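Local coordinates for protein predicted component of a thermophile-specific DNA repair system, contains a RAMP domain (Methanopyrus kandleri, PDB 4N0L) that binds CRISPR RNA as Csm3, a RAMP protein with an RRM-like fold from the type III-A CRISPR defence system, and carries a zinc ion, at residues E239-K250 and P333-V344. Residues are numbered along the deposited sequence; the frame is centred on the assembly and turned at random.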
ATOM      1  N   GLU A 239      -5.828 -13.810  -0.167  1.00 35.33           N
ATOM      2  CA  GLU A 239      -6.134 -13.456   1.213  1.00 37.94           C
ATOM      3  C   GLU A 239      -4.903 -12.912   1.927  1.00 39.19           C
ATOM      4  O   GLU A 239      -4.993 -11.945   2.687  1.00 40.63           O
ATOM      5  CB  GLU A 239      -6.694 -14.657   1.973  1.00 38.57           C
ATOM      6  CG  GLU A 239      -6.942 -14.374   3.443  1.00 40.48           C
ATOM      7  CD  GLU A 239      -7.842 -15.400   4.093  1.00 46.03           C
ATOM      8  OE1 GLU A 239      -8.046 -16.478   3.497  1.00 49.71           O
ATOM      9  OE2 GLU A 239      -8.352 -15.123   5.197  1.00 48.90           O
ATOM     10  N   SER A 240      -3.758 -13.542   1.682  1.00 35.01           N
ATOM     11  CA  SER A 240      -2.506 -13.121   2.296  1.00 32.69           C
ATOM     12  C   SER A 240      -2.159 -11.690   1.901  1.00 29.73           C
ATOM     13  O   SER A 240      -1.729 -10.897   2.741  1.00 30.40           O
ATOM     14  CB  SER A 240      -1.368 -14.066   1.903  1.00 34.49           C
ATOM     15  OG  SER A 240      -0.964 -14.860   3.006  1.00 38.74           O
ATOM     16  N   ASP A 241      -2.361 -11.362   0.627  1.00 23.63           N
ATOM     17  CA  ASP A 241      -2.086 -10.019   0.128  1.00 27.78           C
ATOM     18  C   ASP A 241      -2.968  -8.985   0.822  1.00 32.79           C
ATOM     19  O   ASP A 241      -2.492  -7.923   1.228  1.00 34.43           O
ATOM     20  CB  ASP A 241      -2.302  -9.944  -1.385  1.00 27.10           C
ATOM     21  CG  ASP A 241      -1.140 -10.522  -2.176  1.00 27.60           C
ATOM     22  OD1 ASP A 241      -0.141 -10.953  -1.560  1.00 25.59           O
ATOM     23  OD2 ASP A 241      -1.227 -10.533  -3.423  1.00 24.07           O
ATOM     24  N   LEU A 242      -4.251  -9.307   0.958  1.00 28.28           N
ATOM     25  CA  LEU A 242      -5.204  -8.418   1.610  1.00 27.64           C
ATOM     26  C   LEU A 242      -4.806  -8.162   3.057  1.00 31.58           C
ATOM     27  O   LEU A 242      -4.897  -7.034   3.542  1.00 31.02           O
ATOM     28  CB  LEU A 242      -6.616  -8.999   1.545  1.00 28.18           C
ATOM     29  CG  LEU A 242      -7.237  -9.080   0.151  1.00 26.27           C
ATOM     30  CD1 LEU A 242      -8.667  -9.592   0.227  1.00 26.64           C
ATOM     31  CD2 LEU A 242      -7.176  -7.732  -0.554  1.00 22.85           C
ATOM     32  N   LYS A 243      -4.368  -9.216   3.739  1.00 32.56           N
ATOM     33  CA  LYS A 243      -3.884  -9.101   5.109  1.00 29.99           C
ATOM     34  C   LYS A 243      -2.716  -8.133   5.211  1.00 31.85           C
ATOM     35  O   LYS A 243      -2.687  -7.271   6.088  1.00 31.25           O
ATOM     36  CB  LYS A 243      -3.471 -10.472   5.651  1.00 30.36           C
ATOM     37  CG  LYS A 243      -3.178 -10.475   7.144  1.00 35.04           C
ATOM     38  CD  LYS A 243      -2.006 -11.381   7.482  1.00 39.51           C
ATOM     39  CE  LYS A 243      -2.283 -12.815   7.072  1.00 45.89           C
ATOM     40  NZ  LYS A 243      -1.056 -13.654   7.129  1.00 48.58           N
ATOM     41  N   TYR A 244      -1.758  -8.278   4.304  1.00 31.40           N
ATOM     42  CA  TYR A 244      -0.554  -7.460   4.333  1.00 29.12           C
ATOM     43  C   TYR A 244      -0.824  -6.036   3.853  1.00 24.04           C
ATOM     44  O   TYR A 244      -0.243  -5.084   4.371  1.00 23.87           O
ATOM     45  CB  TYR A 244       0.546  -8.115   3.495  1.00 24.41           C
ATOM     46  CG  TYR A 244       1.010  -9.441   4.064  1.00 29.06           C
ATOM     47  CD1 TYR A 244       1.143  -9.618   5.437  1.00 28.53           C
ATOM     48  CD2 TYR A 244       1.303 -10.517   3.234  1.00 26.41           C
ATOM     49  CE1 TYR A 244       1.562 -10.824   5.965  1.00 30.31           C
ATOM     50  CE2 TYR A 244       1.721 -11.729   3.755  1.00 26.10           C
ATOM     51  CZ  TYR A 244       1.849 -11.876   5.122  1.00 31.80           C
ATOM     52  OH  TYR A 244       2.264 -13.077   5.651  1.00 35.01           O
ATOM     53  N   LEU A 245      -1.713  -5.893   2.875  1.00 18.39           N
ATOM     54  CA  LEU A 245      -2.118  -4.573   2.407  1.00 20.28           C
ATOM     55  C   LEU A 245      -2.793  -3.791   3.533  1.00 26.35           C
ATOM     56  O   LEU A 245      -2.443  -2.639   3.799  1.00 28.19           O
ATOM     57  CB  LEU A 245      -3.058  -4.687   1.207  1.00 20.11           C
ATOM     58  CG  LEU A 245      -3.649  -3.362   0.716  1.00 22.31           C
ATOM     59  CD1 LEU A 245      -2.538  -2.389   0.341  1.00 20.31           C
ATOM     60  CD2 LEU A 245      -4.591  -3.587  -0.455  1.00 19.46           C
ATOM     61  N   MET A 246      -3.763  -4.426   4.187  1.00 19.21           N
ATOM     62  CA  MET A 246      -4.433  -3.832   5.340  1.00 24.70           C
ATOM     63  C   MET A 246      -3.431  -3.521   6.444  1.00 26.00           C
ATOM     64  O   MET A 246      -3.481  -2.452   7.055  1.00 26.71           O
ATOM     65  CB  MET A 246      -5.523  -4.761   5.879  1.00 21.57           C
ATOM     66  CG  MET A 246      -6.761  -4.886   5.006  1.00 20.87           C
ATOM     67  SD  MET A 246      -7.593  -3.316   4.724  1.00 27.43           S
ATOM     68  CE  MET A 246      -8.983  -3.852   3.726  1.00 25.11           C
ATOM     69  N   SER A 247      -2.531  -4.468   6.700  1.00 21.52           N
ATOM     70  CA  SER A 247      -1.503  -4.302   7.723  1.00 24.53           C
ATOM     71  C   SER A 247      -0.633  -3.081   7.459  1.00 24.32           C
ATOM     72  O   SER A 247      -0.265  -2.360   8.388  1.00 22.38           O
ATOM     73  CB  SER A 247      -0.620  -5.549   7.807  1.00 27.11           C
ATOM     74  OG  SER A 247      -1.394  -6.699   8.099  1.00 35.68           O
ATOM     75  N   SER A 248      -0.316  -2.845   6.189  1.00 19.29           N
ATOM     76  CA  SER A 248       0.524  -1.711   5.829  1.00 20.86           C
ATOM     77  C   SER A 248      -0.221  -0.408   6.120  1.00 22.20           C
ATOM     78  O   SER A 248       0.379   0.573   6.560  1.00 22.19           O
ATOM     79  CB  SER A 248       0.949  -1.788   4.359  1.00 17.28           C
ATOM     80  OG  SER A 248      -0.131  -1.510   3.482  1.00 20.41           O
ATOM     81  N   LEU A 249      -1.535  -0.412   5.906  1.00 17.99           N
ATOM     82  CA  LEU A 249      -2.363   0.754   6.208  1.00 21.97           C
ATOM     83  C   LEU A 249      -2.450   0.984   7.716  1.00 19.17           C
ATOM     84  O   LEU A 249      -2.455   2.123   8.180  1.00 20.36           O
ATOM     85  CB  LEU A 249      -3.763   0.593   5.612  1.00 18.01           C
ATOM     86  CG  LEU A 249      -3.822   0.450   4.089  1.00 19.82           C
ATOM     87  CD1 LEU A 249      -5.253   0.262   3.608  1.00 18.70           C
ATOM     88  CD2 LEU A 249      -3.175   1.651   3.413  1.00 21.32           C
ATOM     89  N   LYS A 250      -2.524  -0.108   8.471  1.00 18.92           N
ATOM     90  CA  LYS A 250      -2.497  -0.050   9.930  1.00 21.42           C
ATOM     91  C   LYS A 250      -1.193   0.582  10.417  1.00 27.31           C
ATOM     92  O   LYS A 250      -1.189   1.372  11.364  1.00 26.67           O
ATOM     93  CB  LYS A 250      -2.673  -1.455  10.514  1.00 22.97           C
ATOM     94  CG  LYS A 250      -2.198  -1.629  11.949  1.00 24.78           C
ATOM     95  CD  LYS A 250      -3.061  -0.860  12.928  1.00 38.13           C
ATOM     96  CE  LYS A 250      -2.703  -1.217  14.361  1.00 42.38           C
ATOM     97  NZ  LYS A 250      -3.425  -0.362  15.340  1.00 44.48           N
ATOM     98  N   PRO A 333      -8.463  -0.760   9.018  1.00 32.18           N
ATOM     99  CA  PRO A 333      -7.612  -1.795   8.414  1.00 32.88           C
ATOM    100  C   PRO A 333      -7.460  -3.051   9.272  1.00 31.24           C
ATOM    101  O   PRO A 333      -7.630  -4.161   8.768  1.00 28.10           O
ATOM    102  CB  PRO A 333      -6.268  -1.084   8.258  1.00 30.60           C
ATOM    103  CG  PRO A 333      -6.638   0.331   8.035  1.00 29.87           C
ATOM    104  CD  PRO A 333      -7.863   0.582   8.875  1.00 30.14           C
ATOM    105  N   GLU A 334      -7.166  -2.869  10.555  1.00 30.91           N
ATOM    106  CA  GLU A 334      -6.949  -3.990  11.462  1.00 36.83           C
ATOM    107  C   GLU A 334      -8.234  -4.791  11.681  1.00 36.61           C
ATOM    108  O   GLU A 334      -8.193  -5.997  11.930  1.00 35.59           O
ATOM    109  CB  GLU A 334      -6.408  -3.481  12.800  1.00 43.30           C
ATOM    110  CG  GLU A 334      -6.104  -4.561  13.821  1.00 55.09           C
ATOM    111  CD  GLU A 334      -5.743  -3.987  15.176  1.00 65.10           C
ATOM    112  OE1 GLU A 334      -5.836  -2.752  15.343  1.00 66.68           O
ATOM    113  OE2 GLU A 334      -5.365  -4.770  16.075  1.00 70.06           O
ATOM    114  N   GLU A 335      -9.375  -4.122  11.564  1.00 32.86           N
ATOM    115  CA  GLU A 335     -10.662  -4.793  11.713  1.00 33.89           C
ATOM    116  C   GLU A 335     -10.992  -5.644  10.490  1.00 30.36           C
ATOM    117  O   GLU A 335     -11.569  -6.725  10.615  1.00 30.90           O
ATOM    118  CB  GLU A 335     -11.771  -3.770  11.969  1.00 31.77           C
ATOM    119  CG  GLU A 335     -11.575  -2.971  13.248  1.00 32.90           C
ATOM    120  CD  GLU A 335     -12.717  -2.015  13.521  1.00 37.38           C
ATOM    121  OE1 GLU A 335     -12.933  -1.094  12.705  1.00 37.40           O
ATOM    122  OE2 GLU A 335     -13.399  -2.184  14.553  1.00 41.86           O
ATOM    123  N   TRP A 336     -10.624  -5.157   9.310  1.00 26.67           N
ATOM    124  CA  TRP A 336     -10.779  -5.937   8.086  1.00 30.99           C
ATOM    125  C   TRP A 336      -9.935  -7.207   8.125  1.00 29.92           C
ATOM    126  O   TRP A 336     -10.364  -8.257   7.646  1.00 26.22           O
ATOM    127  CB  TRP A 336     -10.412  -5.102   6.858  1.00 29.92           C
ATOM    128  CG  TRP A 336     -11.507  -4.181   6.421  1.00 29.07           C
ATOM    129  CD1 TRP A 336     -11.573  -2.833   6.618  1.00 26.41           C
ATOM    130  CD2 TRP A 336     -12.704  -4.543   5.722  1.00 27.80           C
ATOM    131  NE1 TRP A 336     -12.731  -2.331   6.077  1.00 28.31           N
ATOM    132  CE2 TRP A 336     -13.446  -3.362   5.523  1.00 25.24           C
ATOM    133  CE3 TRP A 336     -13.221  -5.753   5.242  1.00 26.06           C
ATOM    134  CZ2 TRP A 336     -14.675  -3.351   4.866  1.00 25.03           C
ATOM    135  CZ3 TRP A 336     -14.442  -5.741   4.591  1.00 21.77           C
ATOM    136  CH2 TRP A 336     -15.155  -4.549   4.409  1.00 26.79           C
ATOM    137  N   VAL A 337      -8.735  -7.101   8.688  1.00 29.36           N
ATOM    138  CA  VAL A 337      -7.840  -8.246   8.817  1.00 33.55           C
ATOM    139  C   VAL A 337      -8.499  -9.364   9.616  1.00 35.71           C
ATOM    140  O   VAL A 337      -8.541 -10.514   9.179  1.00 35.63           O
ATOM    141  CB  VAL A 337      -6.515  -7.861   9.507  1.00 32.63           C
ATOM    142  CG1 VAL A 337      -5.714  -9.106   9.858  1.00 30.10           C
ATOM    143  CG2 VAL A 337      -5.701  -6.949   8.617  1.00 31.76           C
ATOM    144  N   GLU A 338      -9.034  -9.004  10.778  1.00 37.02           N
ATOM    145  CA  GLU A 338      -9.645  -9.959  11.696  1.00 40.09           C
ATOM    146  C   GLU A 338     -10.812 -10.719  11.071  1.00 40.35           C
ATOM    147  O   GLU A 338     -11.173 -11.800  11.532  1.00 43.01           O
ATOM    148  CB  GLU A 338     -10.110  -9.240  12.964  1.00 46.17           C
ATOM    149  CG  GLU A 338      -8.986  -8.919  13.936  1.00 52.68           C
ATOM    150  CD  GLU A 338      -9.336  -7.793  14.891  1.00 57.63           C
ATOM    151  OE1 GLU A 338     -10.519  -7.389  14.933  1.00 55.34           O
ATOM    152  OE2 GLU A 338      -8.426  -7.309  15.597  1.00 59.89           O
ATOM    153  N   ARG A 339     -11.396 -10.154  10.020  1.00 40.83           N
ATOM    154  CA  ARG A 339     -12.569 -10.746   9.386  1.00 40.59           C
ATOM    155  C   ARG A 339     -12.291 -11.184   7.949  1.00 37.73           C
ATOM    156  O   ARG A 339     -13.213 -11.302   7.144  1.00 34.99           O
ATOM    157  CB  ARG A 339     -13.731  -9.753   9.409  1.00 42.37           C
ATOM    158  CG  ARG A 339     -14.257  -9.458  10.801  1.00 44.49           C
ATOM    159  CD  ARG A 339     -14.982  -8.123  10.852  1.00 49.91           C
ATOM    160  NE  ARG A 339     -15.400  -7.785  12.211  1.00 54.52           N
ATOM    161  CZ  ARG A 339     -14.590  -7.288  13.141  1.00 53.44           C
ATOM    162  NH1 ARG A 339     -13.312  -7.070  12.864  1.00 53.76           N
ATOM    163  NH2 ARG A 339     -15.058  -7.013  14.351  1.00 50.71           N
ATOM    164  N   LEU A 340     -11.025 -11.437   7.630  1.00 36.96           N
ATOM    165  CA  LEU A 340     -10.638 -11.701   6.246  1.00 42.16           C
ATOM    166  C   LEU A 340     -11.066 -13.080   5.755  1.00 45.94           C
ATOM    167  O   LEU A 340     -11.384 -13.246   4.578  1.00 48.10           O
ATOM    168  CB  LEU A 340      -9.129 -11.554   6.077  1.00 42.43           C
ATOM    169  CG  LEU A 340      -8.658 -10.174   5.631  1.00 40.01           C
ATOM    170  CD1 LEU A 340      -7.192 -10.236   5.282  1.00 41.07           C
ATOM    171  CD2 LEU A 340      -9.474  -9.683   4.445  1.00 34.49           C
ATOM    172  N   ASP A 341     -11.060 -14.062   6.651  1.00 45.76           N
ATOM    173  CA  ASP A 341     -11.580 -15.388   6.331  1.00 47.34           C
ATOM    174  C   ASP A 341     -13.019 -15.247   5.867  1.00 46.08           C
ATOM    175  O   ASP A 341     -13.418 -15.776   4.829  1.00 47.32           O
ATOM    176  CB  ASP A 341     -11.502 -16.318   7.542  1.00 50.86           C
ATOM    177  CG  ASP A 341     -10.090 -16.785   7.830  1.00 58.47           C
ATOM    178  OD1 ASP A 341      -9.245 -16.728   6.913  1.00 59.29           O
ATOM    179  OD2 ASP A 341      -9.823 -17.206   8.975  1.00 62.93           O
ATOM    180  N   GLU A 342     -13.784 -14.515   6.666  1.00 46.18           N
ATOM    181  CA  GLU A 342     -15.179 -14.221   6.391  1.00 47.28           C
ATOM    182  C   GLU A 342     -15.345 -13.485   5.058  1.00 44.43           C
ATOM    183  O   GLU A 342     -16.207 -13.831   4.251  1.00 43.58           O
ATOM    184  CB  GLU A 342     -15.742 -13.397   7.549  1.00 52.43           C
ATOM    185  CG  GLU A 342     -17.236 -13.207   7.574  1.00 59.99           C
ATOM    186  CD  GLU A 342     -17.739 -12.979   8.989  1.00 67.65           C
ATOM    187  OE1 GLU A 342     -18.965 -13.033   9.212  1.00 69.46           O
ATOM    188  OE2 GLU A 342     -16.897 -12.749   9.883  1.00 71.09           O
ATOM    189  N   VAL A 343     -14.505 -12.478   4.832  1.00 44.36           N
ATOM    190  CA  VAL A 343     -14.557 -11.672   3.610  1.00 41.79           C
ATOM    191  C   VAL A 343     -14.236 -12.469   2.344  1.00 40.83           C
ATOM    192  O   VAL A 343     -15.011 -12.466   1.387  1.00 40.81           O
ATOM    193  CB  VAL A 343     -13.592 -10.470   3.692  1.00 39.07           C
ATOM    194  CG1 VAL A 343     -13.451  -9.810   2.332  1.00 35.28           C
ATOM    195  CG2 VAL A 343     -14.088  -9.468   4.712  1.00 41.25           C
ATOM    196  N   VAL A 344     -13.088 -13.142   2.342  1.00 36.81           N
ATOM    197  CA  VAL A 344     -12.616 -13.875   1.169  1.00 40.82           C
ATOM    198  C   VAL A 344     -13.596 -14.984   0.772  1.00 42.89           C
ATOM    199  O   VAL A 344     -13.748 -15.302  -0.410  1.00 39.85           O
ATOM    200  CB  VAL A 344     -11.207 -14.469   1.419  1.00 40.81           C
ATOM    201  CG1 VAL A 344     -10.774 -15.364   0.268  1.00 44.28           C
ATOM    202  CG2 VAL A 344     -10.197 -13.352   1.629  1.00 38.88           C
TER
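Nearly antiparallel packing of residues 239-250, part of helix 238-255, against the short helix 333-338 illustrates how a C-terminal helix pair can lie beside a helix of an RRM-like RAMP core; the two segment axes run at 157° and approach to 8.3 Å. M246 is central: its CB meets CG2 of V337 at 3.5 Å, and CG lies beside the backbone N (chi1 -72°), with a further bend at chi2 that brings CE to CB of W336 at 3.7 Å. The sulfur lies 5.0 Å from the centroid of the five-membered ring of W336, an oblique Met-aromatic contact. P333 presses CB to within 3.3 Å of the carbonyl O of M246, while its CG touches CB of L249. One turn before M246, the backbone N of K243 meets CD1 of L340 (3.4 Å), which also reaches CB of L242. Charged groups border both ends. K250 and E334 run side by side in a salt bridge whose hydrogen bond, NZ of K250 to OE1 of E334, is weak at 3.4 Å. E239 rests CB and CG on CG2 of V344, and its OE2 comes to 2.5 Å from OD1 of D341, carboxylate planes 87° apart, so one acid is probably protonated. Strand 268-278 packs against M246 and W336, the indole NE1 donating a hydrogen bond to I272 O, while helix 116-121 packs on D241, Y244 and S248.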